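Local coordinates for CRISPR-associated protein,CRISPR-associated endonuclease Cas9 (Corynebacterium diphtheriae, PDB 6JOO) that acts as an RNA-guided, magnesium-dependent DNA endonuclease in bacterial CRISPR immunity, captured here as an engineered fusion bound to guide RNA and target DNA, at residues W89-L94 and A128-A133; A108-S113 and Q214-M219. One frame throughout, in Å; residues are numbered along the deposited sequence.

Overall arrangement
Both contacts lie on one flank of the chain, in the N-terminal part of the engineered fusion, before its glycine-serine linker. Their segments alternate along the sequence, and they meet through Ala128 CB and Leu110 CD1, 3.6 Å apart, where helix 118-134 packs on helix 102-110. Both are partly buried. In contact 1, buried Leu129 and Arg130 meet partly exposed residues of the loop after helix 56-86, largely through the arginine, and a histidine of helix 118-134 hydrogen-bonds to the RNA. Contact 2 joins the ends of helices 102-110 and 206-219 by apolar packing and backbone carbonyls, its buried centre of Leu110, Ala111 and Ile216 running out to exposed Ala112 and Ser113.

Contact 1 (W89-L94 and A128-A133); sequences WPVIEL and ALRHIA. With nucleotides of chain B.
Arg130 and Glu93 carry the charged part of this contact in a long salt bridge, with Arg130 NH1 3.6 Å from Glu93 OE2. The carboxylate stands 85° from the guanidinium plane, while OE2 itself lies in that plane, at the guanidinium edge. The stronger polar partner of Arg130 is Asp81 of helix 56-86, which pairs with NE, so the cation is shared between two acids. A bend at chi3 (75°) turns NE out of the otherwise extended chain.

Aliphatic packing meets the guanidinium from above: Val91 CG1 sits over one face, 3.3 Å from the plane and offset toward the rim, its side chain crossing that of Arg130 at about a right angle. Separately, at the start of 89-94, Trp89 CZ3 makes an apolar contact 4.0 Å from Leu129 CD1.

RNA closes the other end. His131 NE2 donates a hydrogen bond of 3.0 Å to OP1 of U44 of chain B, which lies in the ring plane, while Arg107 bonds to ND1 and steadies the imidazole. Leu94 CD2 packs 3.4 Å from O3' of the same nucleotide. These contacts go to phosphate and ribose, consistent with the RNA-binding recognition lobe of Cas9, which follows the arginine-rich bridge helix.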
# COMPACT_ATOMS: atom_id res chain seq x y z
N TRP A 89 -26.35 -1.60 -36.94
CA TRP A 89 -25.53 -0.42 -37.17
C TRP A 89 -24.07 -0.81 -37.38
O TRP A 89 -23.62 -1.84 -36.87
CB TRP A 89 -25.63 0.54 -35.99
CG TRP A 89 -27.03 0.97 -35.68
CD1 TRP A 89 -28.11 0.91 -36.51
CD2 TRP A 89 -27.51 1.53 -34.45
NE1 TRP A 89 -29.23 1.39 -35.88
CE2 TRP A 89 -28.88 1.78 -34.61
CE3 TRP A 89 -26.90 1.84 -33.23
CZ2 TRP A 89 -29.66 2.33 -33.60
CZ3 TRP A 89 -27.68 2.39 -32.22
CH2 TRP A 89 -29.04 2.63 -32.41
N PRO A 90 -23.31 -0.01 -38.13
CA PRO A 90 -21.90 -0.35 -38.37
C PRO A 90 -20.96 0.29 -37.37
O PRO A 90 -21.19 1.39 -36.86
CB PRO A 90 -21.66 0.20 -39.78
CG PRO A 90 -22.69 1.31 -39.96
CD PRO A 90 -23.69 1.23 -38.82
N VAL A 91 -19.87 -0.43 -37.09
CA VAL A 91 -18.82 0.05 -36.20
C VAL A 91 -17.75 0.65 -37.11
O VAL A 91 -16.88 -0.04 -37.64
CB VAL A 91 -18.27 -1.07 -35.32
CG1 VAL A 91 -17.11 -0.57 -34.48
CG2 VAL A 91 -19.37 -1.62 -34.43
N ILE A 92 -17.82 1.97 -37.30
CA ILE A 92 -16.92 2.69 -38.20
C ILE A 92 -15.87 3.41 -37.38
O ILE A 92 -16.17 4.00 -36.33
CB ILE A 92 -17.71 3.67 -39.09
CG1 ILE A 92 -18.79 2.94 -39.89
CG2 ILE A 92 -16.77 4.42 -40.03
CD1 ILE A 92 -19.57 3.84 -40.81
N GLU A 93 -14.62 3.37 -37.85
CA GLU A 93 -13.54 4.04 -37.16
C GLU A 93 -13.47 5.51 -37.55
O GLU A 93 -13.76 5.89 -38.69
CB GLU A 93 -12.21 3.36 -37.44
CG GLU A 93 -12.15 1.91 -36.97
CD GLU A 93 -12.40 1.76 -35.48
OE1 GLU A 93 -11.94 2.64 -34.71
OE2 GLU A 93 -13.05 0.78 -35.08
N LEU A 94 -13.09 6.35 -36.59
CA LEU A 94 -13.06 7.79 -36.80
C LEU A 94 -11.90 8.23 -37.68
O LEU A 94 -11.94 9.33 -38.23
CB LEU A 94 -12.99 8.51 -35.45
CG LEU A 94 -14.32 8.90 -34.79
CD1 LEU A 94 -15.23 7.69 -34.59
CD2 LEU A 94 -14.04 9.59 -33.46
N ALA A 128 -21.87 8.76 -32.83
CA ALA A 128 -22.12 9.62 -31.68
C ALA A 128 -22.10 8.84 -30.38
O ALA A 128 -21.62 9.33 -29.35
CB ALA A 128 -23.45 10.36 -31.85
N LEU A 129 -22.62 7.61 -30.40
CA LEU A 129 -22.68 6.82 -29.17
C LEU A 129 -21.29 6.40 -28.70
O LEU A 129 -20.98 6.48 -27.51
CB LEU A 129 -23.56 5.59 -29.36
CG LEU A 129 -25.07 5.84 -29.35
CD1 LEU A 129 -25.82 4.52 -29.43
CD2 LEU A 129 -25.47 6.63 -28.12
N ARG A 130 -20.43 5.96 -29.63
CA ARG A 130 -19.09 5.53 -29.23
C ARG A 130 -18.27 6.68 -28.68
O ARG A 130 -17.39 6.46 -27.83
CB ARG A 130 -18.37 4.88 -30.41
CG ARG A 130 -19.02 3.61 -30.94
CD ARG A 130 -18.20 3.00 -32.06
NE ARG A 130 -17.01 2.33 -31.55
CZ ARG A 130 -15.95 2.03 -32.30
NH1 ARG A 130 -15.92 2.36 -33.58
NH2 ARG A 130 -14.91 1.41 -31.75
N HIS A 131 -18.53 7.91 -29.12
CA HIS A 131 -17.76 9.05 -28.63
C HIS A 131 -18.18 9.44 -27.22
O HIS A 131 -17.33 9.68 -26.35
CB HIS A 131 -17.92 10.24 -29.58
CG HIS A 131 -17.08 11.42 -29.22
ND1 HIS A 131 -17.61 12.56 -28.65
CD2 HIS A 131 -15.75 11.65 -29.34
CE1 HIS A 131 -16.64 13.44 -28.43
NE2 HIS A 131 -15.51 12.91 -28.85
N ILE A 132 -19.49 9.50 -26.96
CA ILE A 132 -19.97 9.86 -25.63
C ILE A 132 -19.52 8.84 -24.59
O ILE A 132 -19.29 9.19 -23.43
CB ILE A 132 -21.51 10.00 -25.65
CG1 ILE A 132 -21.93 11.05 -26.68
CG2 ILE A 132 -22.04 10.36 -24.27
CD1 ILE A 132 -23.42 11.23 -26.79
N ALA A 133 -19.35 7.58 -25.00
CA ALA A 133 -18.96 6.54 -24.05
C ALA A 133 -17.55 6.76 -23.50
O ALA A 133 -17.27 6.38 -22.36
CB ALA A 133 -19.06 5.17 -24.71
P U B 44 -11.84 14.97 -28.83
OP1 U B 44 -13.25 14.84 -28.42
OP2 U B 44 -10.79 15.16 -27.80
O5' U B 44 -11.47 13.69 -29.70
C5' U B 44 -12.29 13.32 -30.80
C4' U B 44 -11.64 12.27 -31.65
O4' U B 44 -10.42 12.78 -32.24
C3' U B 44 -11.19 11.01 -30.92
O3' U B 44 -12.25 10.12 -30.67
C2' U B 44 -10.12 10.45 -31.86
O2' U B 44 -10.73 9.77 -32.94
C1' U B 44 -9.49 11.73 -32.40
N1 U B 44 -8.23 12.09 -31.70
C2 U B 44 -7.10 11.38 -32.06
O2 U B 44 -7.12 10.48 -32.90
N3 U B 44 -5.95 11.74 -31.41
C4 U B 44 -5.80 12.72 -30.45
O4 U B 44 -4.68 12.92 -29.96
C5 U B 44 -7.01 13.41 -30.14
C6 U B 44 -8.16 13.08 -30.76

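Contact 2 (A108-S113 and Q214-M219); sequences AELAAS and QEICRM
Met219, present as selenomethionine, lays its side chain against the backbone of Leu110, Ala111 and Ala112, where helix 102-110 gives way to a loop. CB starts the contact, 3.4 Å from Leu110 O. CG, anti to the carbonyl carbon (chi1 -69°), remains near Leu110 O and also meets the carbonyl carbon of Ala111. A bend at chi2 (-63°) then brings SE to Ala112, 3.3 Å from its carbonyl O. At the tip, CE touches two carbonyl oxygens, Ala112 O at 3.3 Å and, farther off, Ala111 O. The close partners of Met219 are all backbone carbonyl atoms, and no hydrogen bond crosses the contact.

One turn earlier, Ile216 supplies the apolar half. Its CG2 packs 3.8 Å from Leu110 CB and its CG1 3.9 Å from Ala111 CB, so the two gamma branches meet successive residues. The small Ala111 allows a close backbone approach, its CA standing 4.5 Å from that of Ile216. Glu215 brushes Ala111 O with CG, and its carboxylate turns to Arg218 of its own helix. There Arg218 NH2 bonds to OE1 at 3.1 Å and 172°, in the guanidinium plane, on the syn side of the carboxylate but tilted out of its plane; this salt bridge runs within one helix and does not join the two segments.

Gln220, just past helix 206-219, adds weak hydrogen bonds to Leu110 O and Ser113 O. Helix 118-134 packs alongside both segments, with Leu125 touching Leu110 and Ile216. Gln181 of helix 179-184 reaches Ala111, and Tyr227 of helix 224-234 packs on Cys217, which places this plain helix-end packing in the all-helical recognition lobe of Cas9, with these three helices around it.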
# COMPACT_ATOMS: atom_id res chain seq x y z
N ALA A 108 -24.00 17.11 -32.54
CA ALA A 108 -24.82 18.30 -32.64
C ALA A 108 -25.87 18.18 -33.74
O ALA A 108 -26.97 18.72 -33.60
CB ALA A 108 -23.95 19.53 -32.90
N GLU A 109 -25.56 17.47 -34.82
CA GLU A 109 -26.51 17.31 -35.91
C GLU A 109 -27.66 16.39 -35.51
O GLU A 109 -28.82 16.65 -35.85
CB GLU A 109 -25.80 16.77 -37.15
CG GLU A 109 -26.72 16.49 -38.33
CD GLU A 109 -26.07 15.58 -39.36
OE1 GLU A 109 -25.11 14.87 -39.00
OE2 GLU A 109 -26.53 15.57 -40.52
N LEU A 110 -27.36 15.32 -34.77
CA LEU A 110 -28.39 14.38 -34.33
C LEU A 110 -29.35 14.98 -33.32
O LEU A 110 -30.49 14.52 -33.22
CB LEU A 110 -27.73 13.13 -33.74
CG LEU A 110 -27.10 12.15 -34.73
CD1 LEU A 110 -26.29 11.09 -33.99
CD2 LEU A 110 -28.19 11.50 -35.55
N ALA A 111 -28.93 16.00 -32.59
CA ALA A 111 -29.77 16.62 -31.57
C ALA A 111 -30.59 17.78 -32.11
O ALA A 111 -31.20 18.51 -31.32
CB ALA A 111 -28.91 17.10 -30.40
N ALA A 112 -30.63 17.97 -33.43
CA ALA A 112 -31.33 19.09 -34.04
C ALA A 112 -32.46 18.66 -34.96
O ALA A 112 -33.59 19.12 -34.80
CB ALA A 112 -30.34 19.98 -34.80
N SER A 113 -32.18 17.78 -35.92
CA SER A 113 -33.17 17.40 -36.91
C SER A 113 -33.10 15.91 -37.19
O SER A 113 -32.11 15.23 -36.88
CB SER A 113 -32.98 18.18 -38.22
OG SER A 113 -31.70 17.94 -38.78
N GLN A 214 -30.82 11.70 -24.65
CA GLN A 214 -32.28 11.69 -24.66
C GLN A 214 -32.83 12.55 -25.79
O GLN A 214 -33.74 12.13 -26.51
CB GLN A 214 -32.81 12.18 -23.31
CG GLN A 214 -34.33 12.22 -23.21
CD GLN A 214 -34.80 12.71 -21.86
OE1 GLN A 214 -34.31 13.72 -21.35
NE2 GLN A 214 -35.75 12.00 -21.28
N GLU A 215 -32.28 13.75 -25.97
CA GLU A 215 -32.75 14.62 -27.05
C GLU A 215 -32.43 14.03 -28.42
O GLU A 215 -33.21 14.19 -29.36
CB GLU A 215 -32.15 16.02 -26.91
CG GLU A 215 -32.63 17.01 -27.96
CD GLU A 215 -34.09 17.42 -27.77
OE1 GLU A 215 -34.34 18.56 -27.34
OE2 GLU A 215 -34.98 16.59 -28.04
N ILE A 216 -31.29 13.36 -28.54
CA ILE A 216 -30.96 12.68 -29.79
C ILE A 216 -31.99 11.60 -30.09
O ILE A 216 -32.38 11.39 -31.24
CB ILE A 216 -29.53 12.11 -29.74
CG1 ILE A 216 -28.51 13.25 -29.77
CG2 ILE A 216 -29.29 11.14 -30.89
CD1 ILE A 216 -27.07 12.79 -29.80
N CYS A 217 -32.47 10.91 -29.05
CA CYS A 217 -33.48 9.88 -29.23
C CYS A 217 -34.82 10.48 -29.65
O CYS A 217 -35.55 9.87 -30.44
CB CYS A 217 -33.63 9.06 -27.95
SG CYS A 217 -32.18 8.07 -27.52
N ARG A 218 -35.15 11.66 -29.14
CA ARG A 218 -36.41 12.29 -29.51
C ARG A 218 -36.39 12.76 -30.96
O ARG A 218 -37.41 12.71 -31.65
CB ARG A 218 -36.71 13.47 -28.58
CG ARG A 218 -38.07 14.10 -28.81
CD ARG A 218 -38.32 15.25 -27.84
NE ARG A 218 -37.44 16.38 -28.09
CZ ARG A 218 -37.71 17.37 -28.93
NH1 ARG A 218 -38.85 17.37 -29.62
NH2 ARG A 218 -36.84 18.36 -29.09
N MSE A 219 -35.24 13.22 -31.44
CA MSE A 219 -35.12 13.72 -32.80
C MSE A 219 -35.12 12.60 -33.83
O MSE A 219 -35.53 12.81 -34.97
CB MSE A 219 -33.84 14.56 -32.95
CG MSE A 219 -33.86 15.87 -32.19
SE MSE A 219 -35.25 17.09 -32.82
CE MSE A 219 -34.80 18.64 -31.73